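Local coordinates for salicylaldehyde dehydrogenase NahF (Pseudomonas putida, PDB 4JZ6), which oxidises salicylaldehyde and a broad range of other aldehydes, probably yielding salicylate from salicylaldehyde with NAD+ as the electron acceptor, at the interface of chains A and B. Sequence-based numbering; all coordinates share one arbitrary frame. Chains: chain A/B, Salicylaldehyde dehydrogenase NahF.

Contact 1 and contact 2 belong to one two-fold symmetric interface between two copies of NahF, likely a dimer of the kind common in this family, and their centres lie about 25 Å apart. They share no residue and differ in character: contact 1 joins strand 447-450 of chain A to strand 485-491 of chain B through backbone and polar side-chain bonds, whereas contact 2 buries one leucine of chain B against helix 247-259 and its neighbours in chain A. A:Glu267, the predicted catalytic glutamate, is about 18 Å from the centre of contact 1 and about 6 Å from that of contact 2.

Contact 1: the interface of chains A and B. Residues chain A 449-452, 456; chain B 144, 490, 492.
A:His449 and B:Thr490 face each other in a parallel strand bridge, and the neighbouring A:Ile450 makes both backbone bonds, its N donating to B:Thr490 O at 2.8 Å and its O accepting from B:Glu492 N at 3.0 Å. Beside this pairing, the hydroxyl OG1 of B:Thr490 reaches the imidazole ND1 of A:His449 at 2.6 Å, a short hydrogen bond. The threonine CB lies at the ring edge, in its plane. With chi1 at 57°, OG1 sits between its own backbone N and carbonyl carbon, where it also donates to OE2 of B:Glu492 at 2.7 Å, on the anti lone pair.

The syn lone pair of that same carboxylate oxygen takes the amide NE2 of A:Gln456 at 2.9 Å. The two side chains come from opposite directions, their flat groups 72° apart, yet OE2 lies almost in the amide plane. Two donors from different chains thus grip OE2, and A:Gln456 CD lies over the centre of the A:His449 ring, 3.5 Å above its plane. The other oxygen, OE1, receives the amino group NZ of B:Lys144 in a salt bridge of 2.8 Å, approached from above the carboxylate plane, which would probably help to offset the negative charge of the carboxylate. One water links NZ to A:Gln456 OE1; another joins A:Asn451 ND2 to B:Glu492 O.

In the fold, strand 485-491 of chain B runs beside strand 447-450 of chain A and extends its sheet across the interface, with B:Glu492 just beyond the strand end, facing the loop that carries A:Gly452 and A:Gln456.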
ATOM      1  N   HIS A 449      20.524  -6.751 -10.374  1.00 24.47           N
ATOM      2  CA  HIS A 449      21.956  -6.687 -10.099  1.00 22.31           C
ATOM      3  C   HIS A 449      22.798  -6.904 -11.346  1.00 23.10           C
ATOM      4  O   HIS A 449      22.869  -8.017 -11.880  1.00 26.25           O
ATOM      5  CB  HIS A 449      22.331  -7.673  -8.996  1.00 20.88           C
ATOM      6  CG  HIS A 449      21.579  -7.443  -7.725  1.00 25.63           C
ATOM      7  ND1 HIS A 449      21.734  -6.302  -6.967  1.00 26.43           N
ATOM      8  CD2 HIS A 449      20.641  -8.189  -7.096  1.00 20.14           C
ATOM      9  CE1 HIS A 449      20.937  -6.359  -5.919  1.00 19.59           C
ATOM     10  NE2 HIS A 449      20.263  -7.495  -5.969  1.00 23.32           N
ATOM     11  N   ILE A 450      23.428  -5.828 -11.813  1.00 21.89           N
ATOM     12  CA  ILE A 450      24.232  -5.888 -13.029  1.00 22.49           C
ATOM     13  C   ILE A 450      25.572  -6.552 -12.736  1.00 23.15           C
ATOM     14  O   ILE A 450      26.400  -6.015 -11.995  1.00 22.77           O
ATOM     15  CB  ILE A 450      24.451  -4.499 -13.641  1.00 22.69           C
ATOM     16  CG1 ILE A 450      23.105  -3.807 -13.897  1.00 30.43           C
ATOM     17  CG2 ILE A 450      25.264  -4.609 -14.914  1.00 23.49           C
ATOM     18  CD1 ILE A 450      22.115  -4.634 -14.697  1.00 22.57           C
ATOM     19  N   ASN A 451      25.766  -7.725 -13.327  1.00 23.26           N
ATOM     20  CA  ASN A 451      26.914  -8.574 -13.034  1.00 23.64           C
ATOM     21  C   ASN A 451      27.005  -8.922 -11.540  1.00 23.99           C
ATOM     22  O   ASN A 451      28.084  -8.928 -10.951  1.00 23.38           O
ATOM     23  CB  ASN A 451      28.202  -7.942 -13.560  1.00 24.22           C
ATOM     24  CG  ASN A 451      28.204  -7.803 -15.068  1.00 24.82           C
ATOM     25  OD1 ASN A 451      27.917  -8.755 -15.789  1.00 25.15           O
ATOM     26  ND2 ASN A 451      28.520  -6.611 -15.552  1.00 25.04           N
ATOM     27  N   GLY A 452      25.854  -9.217 -10.945  1.00 22.67           N
ATOM     28  CA  GLY A 452      25.793  -9.655  -9.563  1.00 23.96           C
ATOM     29  C   GLY A 452      24.814 -10.799  -9.372  1.00 24.45           C
ATOM     30  O   GLY A 452      24.009 -11.085 -10.258  1.00 28.96           O
ATOM     31  N   GLN A 456      20.959 -10.729  -2.811  1.00 21.15           N
ATOM     32  CA  GLN A 456      21.559  -9.569  -2.154  1.00 20.02           C
ATOM     33  C   GLN A 456      20.513  -8.815  -1.342  1.00 21.06           C
ATOM     34  O   GLN A 456      19.327  -8.827  -1.670  1.00 19.16           O
ATOM     35  CB  GLN A 456      22.199  -8.631  -3.185  1.00 19.81           C
ATOM     36  CG  GLN A 456      23.294  -9.282  -4.014  1.00 20.33           C
ATOM     37  CD  GLN A 456      23.865  -8.363  -5.079  1.00 22.61           C
ATOM     38  OE1 GLN A 456      24.145  -7.190  -4.825  1.00 22.72           O
ATOM     39  NE2 GLN A 456      24.045  -8.895  -6.282  1.00 25.25           N
TER
ATOM     40  N   LYS B 144      30.293  -2.577  -0.509  1.00 25.84           N
ATOM     41  CA  LYS B 144      30.868  -3.288  -1.641  1.00 26.04           C
ATOM     42  C   LYS B 144      31.734  -2.359  -2.484  1.00 27.68           C
ATOM     43  O   LYS B 144      31.337  -1.233  -2.792  1.00 28.18           O
ATOM     44  CB  LYS B 144      29.741  -3.876  -2.483  1.00 30.41           C
ATOM     45  CG  LYS B 144      30.114  -5.071  -3.335  1.00 37.44           C
ATOM     46  CD  LYS B 144      28.934  -6.034  -3.398  1.00 41.96           C
ATOM     47  CE  LYS B 144      28.909  -6.818  -4.694  1.00 44.05           C
ATOM     48  NZ  LYS B 144      27.636  -7.579  -4.823  1.00 43.02           N
ATOM     49  N   THR B 490      22.045  -2.429  -8.826  1.00 20.96           N
ATOM     50  CA  THR B 490      23.469  -2.367  -8.550  1.00 21.41           C
ATOM     51  C   THR B 490      24.267  -2.576  -9.817  1.00 21.71           C
ATOM     52  O   THR B 490      23.837  -3.299 -10.722  1.00 21.77           O
ATOM     53  CB  THR B 490      23.903  -3.425  -7.525  1.00 21.94           C
ATOM     54  OG1 THR B 490      23.542  -4.730  -8.003  1.00 22.21           O
ATOM     55  CG2 THR B 490      23.235  -3.164  -6.181  1.00 21.75           C
ATOM     56  N   GLU B 492      28.041  -3.853 -10.605  1.00 30.94           N
ATOM     57  CA  GLU B 492      29.097  -4.491  -9.835  1.00 24.24           C
ATOM     58  C   GLU B 492      30.286  -4.848 -10.710  1.00 24.88           C
ATOM     59  O   GLU B 492      30.146  -4.974 -11.928  1.00 24.84           O
ATOM     60  CB  GLU B 492      28.534  -5.734  -9.140  1.00 24.44           C
ATOM     61  CG  GLU B 492      27.280  -5.441  -8.321  1.00 29.29           C
ATOM     62  CD  GLU B 492      26.605  -6.697  -7.804  1.00 31.86           C
ATOM     63  OE1 GLU B 492      27.313  -7.710  -7.608  1.00 24.79           O
ATOM     64  OE2 GLU B 492      25.368  -6.676  -7.603  1.00 23.61           O
TER
HETATM   65  O   HOH W   1      26.207  -4.999  -4.585  1.00 27.33           O
HETATM   66  O   HOH W   2      28.589  -4.389 -14.157  1.00 30.27           O

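Contact 2: the interface of chains A and B. Residues chain A 247, 250-251, 266, 268, 467-468, 471; chain B 261.
The glutamate signature segment of the aldehyde dehydrogenase family, where A:Leu266 and A:Leu268 flank A:Glu267, forms with the start of helix 247-259 and the 3-10 turn 467-469 an apolar socket for B:Leu261, a loop residue of chain B that loses 103 Å² of surface to it. The leucine is held at its forked end. Its CD1 branch comes within 3.5 Å of CD1 of A:Leu268, the two side chains crossing at a slant, and also lies 3.7 Å from CA of A:Ser251, so that it rests against the helix backbone as well as against a side chain. The CD2 branch turns towards the methyl CG2 of A:Thr247, at 3.7 Å, and passes near CB of A:Ser251.

The threonine presents this methyl because CG2 stands opposite its backbone N, while OG1 (chi1 -56°) lies beside that N and donates to A:Asn468 O at 3.1 Å. This bond meets the carbonyl from above its plane; it ties the start of the helix to the 3-10 turn and restrains rotation of the methyl-bearing side chain. At the base of the leucine, its carbonyl carbon lies in plane at the edge of the A:Tyr471 ring, with CB of A:Leu266 over the rim of one face. A water bridges the two backbone oxygens, 2.7 Å from B:Leu261 O and 2.8 Å from A:Lys467 O.

Replacing B:Leu261 with an alanine would remove the whole isopropyl fork beyond CB and would probably leave a gap between A:Leu268, A:Thr247 and the helix, weakening the hold of chain B on this socket.

The centre of the contact lies about 6 Å from A:Glu267. By packing on the segment that carries this predicted catalytic glutamate, and beside A:Tyr471 of a salicylaldehyde site, B:Leu261 may help to hold that segment in place.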
ATOM      1  N   THR A 247       3.084 -16.666  -1.636  1.00 28.78           N
ATOM      2  CA  THR A 247       2.062 -15.927  -2.360  1.00 26.55           C
ATOM      3  C   THR A 247       0.680 -16.481  -2.044  1.00 28.42           C
ATOM      4  O   THR A 247      -0.253 -15.725  -1.759  1.00 35.81           O
ATOM      5  CB  THR A 247       2.304 -16.023  -3.874  1.00 40.37           C
ATOM      6  OG1 THR A 247       3.622 -15.549  -4.174  1.00 45.92           O
ATOM      7  CG2 THR A 247       1.276 -15.194  -4.636  1.00 45.58           C
ATOM      8  N   GLY A 250      -0.199 -15.235   1.272  1.00 34.61           N
ATOM      9  CA  GLY A 250      -0.197 -13.784   1.219  1.00 29.55           C
ATOM     10  C   GLY A 250      -1.506 -13.203   0.715  1.00 34.95           C
ATOM     11  O   GLY A 250      -2.025 -12.230   1.282  1.00 30.45           O
ATOM     12  N   SER A 251      -2.041 -13.797  -0.351  1.00 35.84           N
ATOM     13  CA  SER A 251      -3.331 -13.376  -0.889  1.00 28.60           C
ATOM     14  C   SER A 251      -4.431 -13.502   0.165  1.00 27.41           C
ATOM     15  O   SER A 251      -5.221 -12.579   0.374  1.00 25.73           O
ATOM     16  CB  SER A 251      -3.697 -14.196  -2.125  1.00 28.09           C
ATOM     17  OG  SER A 251      -5.001 -13.868  -2.577  1.00 28.00           O
ATOM     18  N   LEU A 266       3.437  -6.715   1.883  1.00 28.93           N
ATOM     19  CA  LEU A 266       3.477  -8.103   1.426  1.00 24.15           C
ATOM     20  C   LEU A 266       4.810  -8.452   0.779  1.00 23.54           C
ATOM     21  O   LEU A 266       5.194  -7.872  -0.241  1.00 21.54           O
ATOM     22  CB  LEU A 266       2.333  -8.375   0.444  1.00 22.20           C
ATOM     23  CG  LEU A 266       1.090  -9.057   1.022  1.00 23.77           C
ATOM     24  CD1 LEU A 266       0.952  -8.819   2.532  1.00 21.06           C
ATOM     25  CD2 LEU A 266      -0.161  -8.623   0.270  1.00 21.56           C
ATOM     26  N   LEU A 268       6.436 -11.573  -0.684  1.00 29.05           N
ATOM     27  CA  LEU A 268       6.010 -12.912  -1.074  1.00 28.68           C
ATOM     28  C   LEU A 268       7.006 -13.638  -1.967  1.00 27.14           C
ATOM     29  O   LEU A 268       8.194 -13.329  -1.964  1.00 29.49           O
ATOM     30  CB  LEU A 268       4.644 -12.845  -1.755  1.00 21.71           C
ATOM     31  CG  LEU A 268       3.652 -11.980  -0.977  1.00 21.57           C
ATOM     32  CD1 LEU A 268       2.325 -11.901  -1.693  1.00 22.07           C
ATOM     33  CD2 LEU A 268       3.467 -12.522   0.434  1.00 21.76           C
ATOM     34  N   LYS A 467       4.332  -7.534  -8.732  1.00 29.01           N
ATOM     35  CA  LYS A 467       3.451  -8.648  -9.086  1.00 29.47           C
ATOM     36  C   LYS A 467       3.163  -9.571  -7.907  1.00 22.18           C
ATOM     37  O   LYS A 467       2.899  -9.109  -6.803  1.00 26.62           O
ATOM     38  CB  LYS A 467       4.038  -9.462 -10.236  1.00 23.70           C
ATOM     39  CG  LYS A 467       4.392  -8.655 -11.465  1.00 22.71           C
ATOM     40  CD  LYS A 467       4.928  -9.580 -12.538  1.00 23.84           C
ATOM     41  CE  LYS A 467       5.844  -8.855 -13.498  1.00 23.40           C
ATOM     42  NZ  LYS A 467       6.492  -9.813 -14.435  1.00 27.18           N
ATOM     43  N   ASN A 468       3.226 -10.877  -8.149  1.00 26.64           N
ATOM     44  CA  ASN A 468       2.906 -11.861  -7.118  1.00 25.08           C
ATOM     45  C   ASN A 468       3.879 -11.872  -5.942  1.00 33.74           C
ATOM     46  O   ASN A 468       3.641 -12.556  -4.948  1.00 41.56           O
ATOM     47  CB  ASN A 468       2.787 -13.267  -7.711  1.00 25.95           C
ATOM     48  CG  ASN A 468       1.445 -13.511  -8.372  1.00 32.57           C
ATOM     49  OD1 ASN A 468       0.779 -12.579  -8.831  1.00 36.22           O
ATOM     50  ND2 ASN A 468       1.035 -14.775  -8.417  1.00 31.24           N
ATOM     51  N   TYR A 471       3.706  -6.255  -2.442  1.00 19.79           N
ATOM     52  CA  TYR A 471       3.894  -4.818  -2.533  1.00 19.39           C
ATOM     53  C   TYR A 471       4.341  -4.286  -1.183  1.00 24.16           C
ATOM     54  O   TYR A 471       4.263  -4.985  -0.171  1.00 27.84           O
ATOM     55  CB  TYR A 471       2.607  -4.131  -2.984  1.00 19.70           C
ATOM     56  CG  TYR A 471       1.353  -4.680  -2.348  1.00 20.13           C
ATOM     57  CD1 TYR A 471       1.060  -4.424  -1.011  1.00 19.96           C
ATOM     58  CD2 TYR A 471       0.449  -5.442  -3.089  1.00 23.05           C
ATOM     59  CE1 TYR A 471      -0.092  -4.915  -0.424  1.00 23.21           C
ATOM     60  CE2 TYR A 471      -0.712  -5.941  -2.508  1.00 26.58           C
ATOM     61  CZ  TYR A 471      -0.975  -5.672  -1.175  1.00 25.40           C
ATOM     62  OH  TYR A 471      -2.118  -6.156  -0.579  1.00 24.42           O
TER
ATOM     63  N   LEU B 261      -3.240 -10.087  -5.700  1.00 28.44           N
ATOM     64  CA  LEU B 261      -2.097  -9.416  -5.072  1.00 26.73           C
ATOM     65  C   LEU B 261      -1.798  -8.035  -5.659  1.00 24.76           C
ATOM     66  O   LEU B 261      -0.632  -7.657  -5.797  1.00 25.24           O
ATOM     67  CB  LEU B 261      -0.824 -10.287  -5.142  1.00 25.28           C
ATOM     68  CG  LEU B 261      -0.639 -11.568  -4.313  1.00 27.21           C
ATOM     69  CD1 LEU B 261      -0.959 -11.336  -2.844  1.00 25.08           C
ATOM     70  CD2 LEU B 261      -1.471 -12.722  -4.859  1.00 38.40           C
TER
HETATM   71  O   HOH W   3       1.606  -6.687  -6.965  1.00 21.55           O